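PDB 3FLP: SAP-like pentraxin from Limulus polyphemus, which probably acts as a calcium-dependent lectin, holding two calcium ions in each subunit of a doubly stacked heptameric ring. Local coordinates for residues Y49-I63 with S135-I149. Residues are numbered along the deposited sequence; the frame is centred on the assembly and turned at random.
Sequences YIFSCATSNQDNQFI and SAGGTVVIGQEQDKI. With CA (calcium ion), chain O; CA (calcium ion), chain P.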
# COMPACT_ATOMS: atom_id res chain seq x y z
N TYR A 49 18.01 17.82 46.32
CA TYR A 49 16.62 17.36 46.22
C TYR A 49 16.05 17.75 44.87
O TYR A 49 16.09 18.92 44.48
CB TYR A 49 15.78 17.95 47.36
CG TYR A 49 16.20 17.40 48.69
CD1 TYR A 49 17.35 17.86 49.32
CD2 TYR A 49 15.50 16.34 49.27
CE1 TYR A 49 17.81 17.27 50.50
CE2 TYR A 49 15.94 15.74 50.45
CZ TYR A 49 17.10 16.21 51.05
OH TYR A 49 17.55 15.61 52.20
N ILE A 50 15.52 16.76 44.16
CA ILE A 50 14.98 16.97 42.82
C ILE A 50 13.49 17.28 42.79
O ILE A 50 13.08 18.34 42.31
CB ILE A 50 15.25 15.72 41.95
CG1 ILE A 50 16.76 15.46 41.90
CG2 ILE A 50 14.70 15.92 40.54
CD1 ILE A 50 17.14 14.16 41.24
N PHE A 51 12.69 16.36 43.31
CA PHE A 51 11.23 16.50 43.34
C PHE A 51 10.78 16.73 44.79
O PHE A 51 10.97 15.88 45.65
CB PHE A 51 10.61 15.22 42.75
CG PHE A 51 9.11 15.24 42.64
CD1 PHE A 51 8.31 14.95 43.75
CD2 PHE A 51 8.50 15.48 41.42
CE1 PHE A 51 6.92 14.91 43.63
CE2 PHE A 51 7.11 15.43 41.29
CZ PHE A 51 6.32 15.15 42.39
N SER A 52 10.17 17.88 45.03
CA SER A 52 9.69 18.26 46.36
C SER A 52 8.20 18.56 46.36
O SER A 52 7.73 19.42 45.61
CB SER A 52 10.47 19.49 46.85
OG SER A 52 9.87 20.09 47.99
N CYS A 53 7.45 17.85 47.20
CA CYS A 53 6.00 18.04 47.30
C CYS A 53 5.63 18.47 48.72
O CYS A 53 5.99 17.81 49.69
CB CYS A 53 5.26 16.76 46.95
SG CYS A 53 3.47 16.94 47.05
N ALA A 54 4.90 19.58 48.83
CA ALA A 54 4.52 20.09 50.14
C ALA A 54 3.07 20.53 50.25
O ALA A 54 2.50 21.06 49.30
CB ALA A 54 5.43 21.25 50.51
N THR A 55 2.47 20.30 51.42
CA THR A 55 1.11 20.72 51.71
C THR A 55 1.20 21.74 52.85
O THR A 55 2.26 21.90 53.46
CB THR A 55 0.20 19.54 52.16
OG1 THR A 55 0.81 18.84 53.25
CG2 THR A 55 -0.04 18.59 51.00
N SER A 56 0.11 22.44 53.13
CA SER A 56 0.11 23.46 54.18
C SER A 56 0.61 22.96 55.54
O SER A 56 1.35 23.66 56.24
CB SER A 56 -1.28 24.07 54.34
OG SER A 56 -2.23 23.07 54.66
N ASN A 57 0.22 21.74 55.90
CA ASN A 57 0.59 21.14 57.18
C ASN A 57 1.85 20.28 57.14
O ASN A 57 2.33 19.83 58.19
CB ASN A 57 -0.56 20.25 57.65
CG ASN A 57 -0.87 19.14 56.64
OD1 ASN A 57 -1.22 19.42 55.49
ND2 ASN A 57 -0.74 17.89 57.07
N GLN A 58 2.38 20.02 55.95
CA GLN A 58 3.55 19.16 55.82
C GLN A 58 4.41 19.53 54.62
O GLN A 58 4.10 19.15 53.49
CB GLN A 58 3.09 17.70 55.70
CG GLN A 58 4.21 16.67 55.51
CD GLN A 58 5.29 16.77 56.56
OE1 GLN A 58 6.24 17.53 56.41
NE2 GLN A 58 5.14 16.02 57.65
N ASP A 59 5.49 20.27 54.87
CA ASP A 59 6.36 20.69 53.78
C ASP A 59 7.16 19.53 53.18
O ASP A 59 7.73 19.66 52.09
CB ASP A 59 7.32 21.80 54.26
CG ASP A 59 8.25 21.36 55.38
OD1 ASP A 59 7.77 20.82 56.41
OD2 ASP A 59 9.48 21.57 55.25
N ASN A 60 7.20 18.40 53.89
CA ASN A 60 7.94 17.24 53.43
C ASN A 60 7.06 16.02 53.14
O ASN A 60 7.31 14.92 53.65
CB ASN A 60 9.01 16.88 54.49
CG ASN A 60 10.10 17.95 54.60
OD1 ASN A 60 9.92 19.09 54.17
ND2 ASN A 60 11.24 17.57 55.19
N GLN A 61 6.04 16.21 52.32
CA GLN A 61 5.13 15.12 51.97
C GLN A 61 5.82 14.03 51.15
O GLN A 61 5.67 12.84 51.42
CB GLN A 61 3.93 15.67 51.19
CG GLN A 61 2.85 16.30 52.06
CD GLN A 61 1.98 15.26 52.75
OE1 GLN A 61 2.29 14.07 52.77
NE2 GLN A 61 0.86 15.72 53.32
N PHE A 62 6.59 14.44 50.15
CA PHE A 62 7.29 13.49 49.29
C PHE A 62 8.49 14.21 48.69
O PHE A 62 8.33 15.23 48.03
CB PHE A 62 6.32 13.02 48.21
CG PHE A 62 6.84 11.90 47.38
CD1 PHE A 62 7.71 12.14 46.33
CD2 PHE A 62 6.43 10.60 47.63
CE1 PHE A 62 8.18 11.10 45.54
CE2 PHE A 62 6.89 9.55 46.85
CZ PHE A 62 7.77 9.81 45.80
N ILE A 63 9.69 13.69 48.93
CA ILE A 63 10.88 14.34 48.39
C ILE A 63 11.90 13.33 47.90
O ILE A 63 12.29 12.41 48.62
CB ILE A 63 11.58 15.24 49.44
CG1 ILE A 63 10.64 15.51 50.62
CG2 ILE A 63 11.97 16.55 48.79
CD1 ILE A 63 11.30 16.29 51.74
N SER A 135 -2.01 13.89 51.46
CA SER A 135 -3.23 14.68 51.39
C SER A 135 -3.29 15.53 50.13
O SER A 135 -2.26 15.92 49.58
CB SER A 135 -3.35 15.55 52.65
OG SER A 135 -2.08 16.01 53.06
N ALA A 136 -4.51 15.79 49.67
CA ALA A 136 -4.76 16.56 48.46
C ALA A 136 -4.22 17.98 48.55
O ALA A 136 -4.15 18.57 49.63
CB ALA A 136 -6.26 16.60 48.19
N GLY A 137 -3.84 18.53 47.40
CA GLY A 137 -3.35 19.90 47.37
C GLY A 137 -1.85 20.10 47.47
O GLY A 137 -1.40 21.19 47.79
N GLY A 138 -1.08 19.05 47.20
CA GLY A 138 0.37 19.17 47.29
C GLY A 138 0.97 20.01 46.17
O GLY A 138 0.63 19.83 45.00
N THR A 139 1.86 20.93 46.55
CA THR A 139 2.54 21.81 45.60
C THR A 139 3.88 21.18 45.25
O THR A 139 4.66 20.83 46.14
CB THR A 139 2.80 23.21 46.22
OG1 THR A 139 1.56 23.88 46.45
CG2 THR A 139 3.64 24.06 45.29
N VAL A 140 4.16 21.05 43.95
CA VAL A 140 5.42 20.46 43.51
C VAL A 140 6.45 21.48 43.04
O VAL A 140 6.17 22.34 42.19
CB VAL A 140 5.20 19.46 42.34
CG1 VAL A 140 6.55 18.94 41.83
CG2 VAL A 140 4.34 18.29 42.80
N VAL A 141 7.65 21.38 43.60
CA VAL A 141 8.76 22.25 43.22
C VAL A 141 9.90 21.35 42.75
O VAL A 141 10.14 20.30 43.35
CB VAL A 141 9.28 23.11 44.40
CG1 VAL A 141 10.67 23.62 44.09
CG2 VAL A 141 8.35 24.29 44.64
N ILE A 142 10.58 21.75 41.68
CA ILE A 142 11.70 20.97 41.15
C ILE A 142 13.01 21.73 41.33
O ILE A 142 13.09 22.92 41.01
CB ILE A 142 11.52 20.68 39.64
CG1 ILE A 142 10.18 19.96 39.39
CG2 ILE A 142 12.67 19.81 39.14
CD1 ILE A 142 10.07 18.60 40.02
N GLY A 143 14.03 21.05 41.84
CA GLY A 143 15.33 21.68 41.99
C GLY A 143 15.64 22.30 43.34
O GLY A 143 16.79 22.64 43.62
N GLN A 144 14.62 22.46 44.18
CA GLN A 144 14.80 23.02 45.51
C GLN A 144 13.95 22.23 46.50
O GLN A 144 13.00 21.56 46.11
CB GLN A 144 14.38 24.51 45.55
CG GLN A 144 15.12 25.46 44.61
CD GLN A 144 16.61 25.62 44.94
OE1 GLN A 144 17.04 25.43 46.07
NE2 GLN A 144 17.39 26.00 43.94
N GLU A 145 14.29 22.32 47.78
CA GLU A 145 13.56 21.63 48.84
C GLU A 145 12.68 22.67 49.54
O GLU A 145 13.19 23.67 50.04
CB GLU A 145 14.57 21.03 49.83
CG GLU A 145 14.11 19.81 50.63
CD GLU A 145 13.16 20.15 51.76
OE1 GLU A 145 13.50 21.01 52.60
OE2 GLU A 145 12.06 19.55 51.81
N GLN A 146 11.36 22.45 49.56
CA GLN A 146 10.44 23.40 50.20
C GLN A 146 10.34 23.25 51.72
O GLN A 146 10.24 22.14 52.24
CB GLN A 146 9.02 23.24 49.65
CG GLN A 146 8.85 23.40 48.15
CD GLN A 146 7.46 22.96 47.68
OE1 GLN A 146 6.49 23.71 47.79
NE2 GLN A 146 7.37 21.73 47.18
N ASP A 147 10.36 24.38 52.43
CA ASP A 147 10.19 24.40 53.88
C ASP A 147 8.88 25.14 54.12
O ASP A 147 8.41 25.28 55.25
CB ASP A 147 11.35 25.10 54.58
CG ASP A 147 12.58 24.22 54.67
OD1 ASP A 147 12.41 22.98 54.66
OD2 ASP A 147 13.71 24.75 54.76
N LYS A 148 8.31 25.61 53.02
CA LYS A 148 7.03 26.31 53.00
C LYS A 148 6.53 26.14 51.57
O LYS A 148 7.32 25.88 50.66
CB LYS A 148 7.19 27.80 53.33
CG LYS A 148 8.09 28.54 52.37
CD LYS A 148 7.79 30.04 52.32
CE LYS A 148 7.99 30.71 53.67
NZ LYS A 148 7.85 32.19 53.52
N ILE A 149 5.22 26.26 51.37
CA ILE A 149 4.67 26.11 50.02
C ILE A 149 5.36 27.03 49.01
O ILE A 149 5.26 28.25 49.11
CB ILE A 149 3.16 26.40 49.99
CG1 ILE A 149 2.42 25.45 50.94
CG2 ILE A 149 2.64 26.28 48.56
CD1 ILE A 149 2.72 23.98 50.68
CA CA O . 11.38 20.91 53.93
CA CA P . 14.82 22.79 53.82
O HOH W 1 9.81 19.13 50.44
O HOH W 2 0.23 23.08 48.42
O HOH W 3 13.00 20.05 55.40
O HOH W 4 14.70 24.32 52.02
O HOH W 5 15.44 20.99 55.23
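Ser-52 and Gln-146 meet at the tightly packed middle of this contact, above two strands, 49-55 and 139-142, that run antiparallel. A chi1 of 167° turns the hydroxyl of Ser-52 away from its own backbone N and toward Gln-146, from which it accepts two bonds: a nearly straight one from the backbone N (3.2 Å to OG) and one from NE2, tilted slightly from the amide plane. The same NE2 also bonds Thr-139 O, in its amide plane, reaching that oxygen from the face opposite Ala-54 N, while Gly-150 N holds OE1; these bonds fix the rotation of the carboxamide on the Ser-52 side of the sheet. Ser-52 OG donates in turn to water 1 (2.6 Å), which donates to Asp-59 O and Glu-145 OE2, a second-shell link to the metal site.

On the other side of the sheet, Val-140 CG1 sits over one face of the Phe-51 ring, 4.0 Å from its centroid, and Ile-142 CD1 reaches CD2 of that ring. Phe-24 touches both aliphatic residues from strand 21-24 of the same sheet, and Val-36 and Val-168 meet Phe-51 from the opposing sheet of the pentraxin jelly-roll sandwich.

Beyond Gln-144 the 135-149 segment crosses above the sheet and builds the double calcium site of the family. One calcium is gripped by Asp-59 OD2, Asn-60 OD1 (2.3 Å), both Glu-145 oxygens, Gln-146 O, Asp-147 OD1 and a water. Glu-145 OE1 and Asp-147 OD1 bridge to the second calcium, completed by Asp-147 OD2, two waters, Glu-154 and Glu-157. Glu-145 CG lies over one face of the Tyr-49 ring (3.7 Å from atom CG of Tyr-49), and the bend beyond it turns the carboxylate to both ions.

The far end opens to solvent at exposed Ile-149 and partly exposed Ser-135 and Gly-137, where water 2 joins Ala-54 O, Gly-137 O and Thr-139 OG1; buried Thr-55 still packs CG2 3.8 Å from Gly-138 CA.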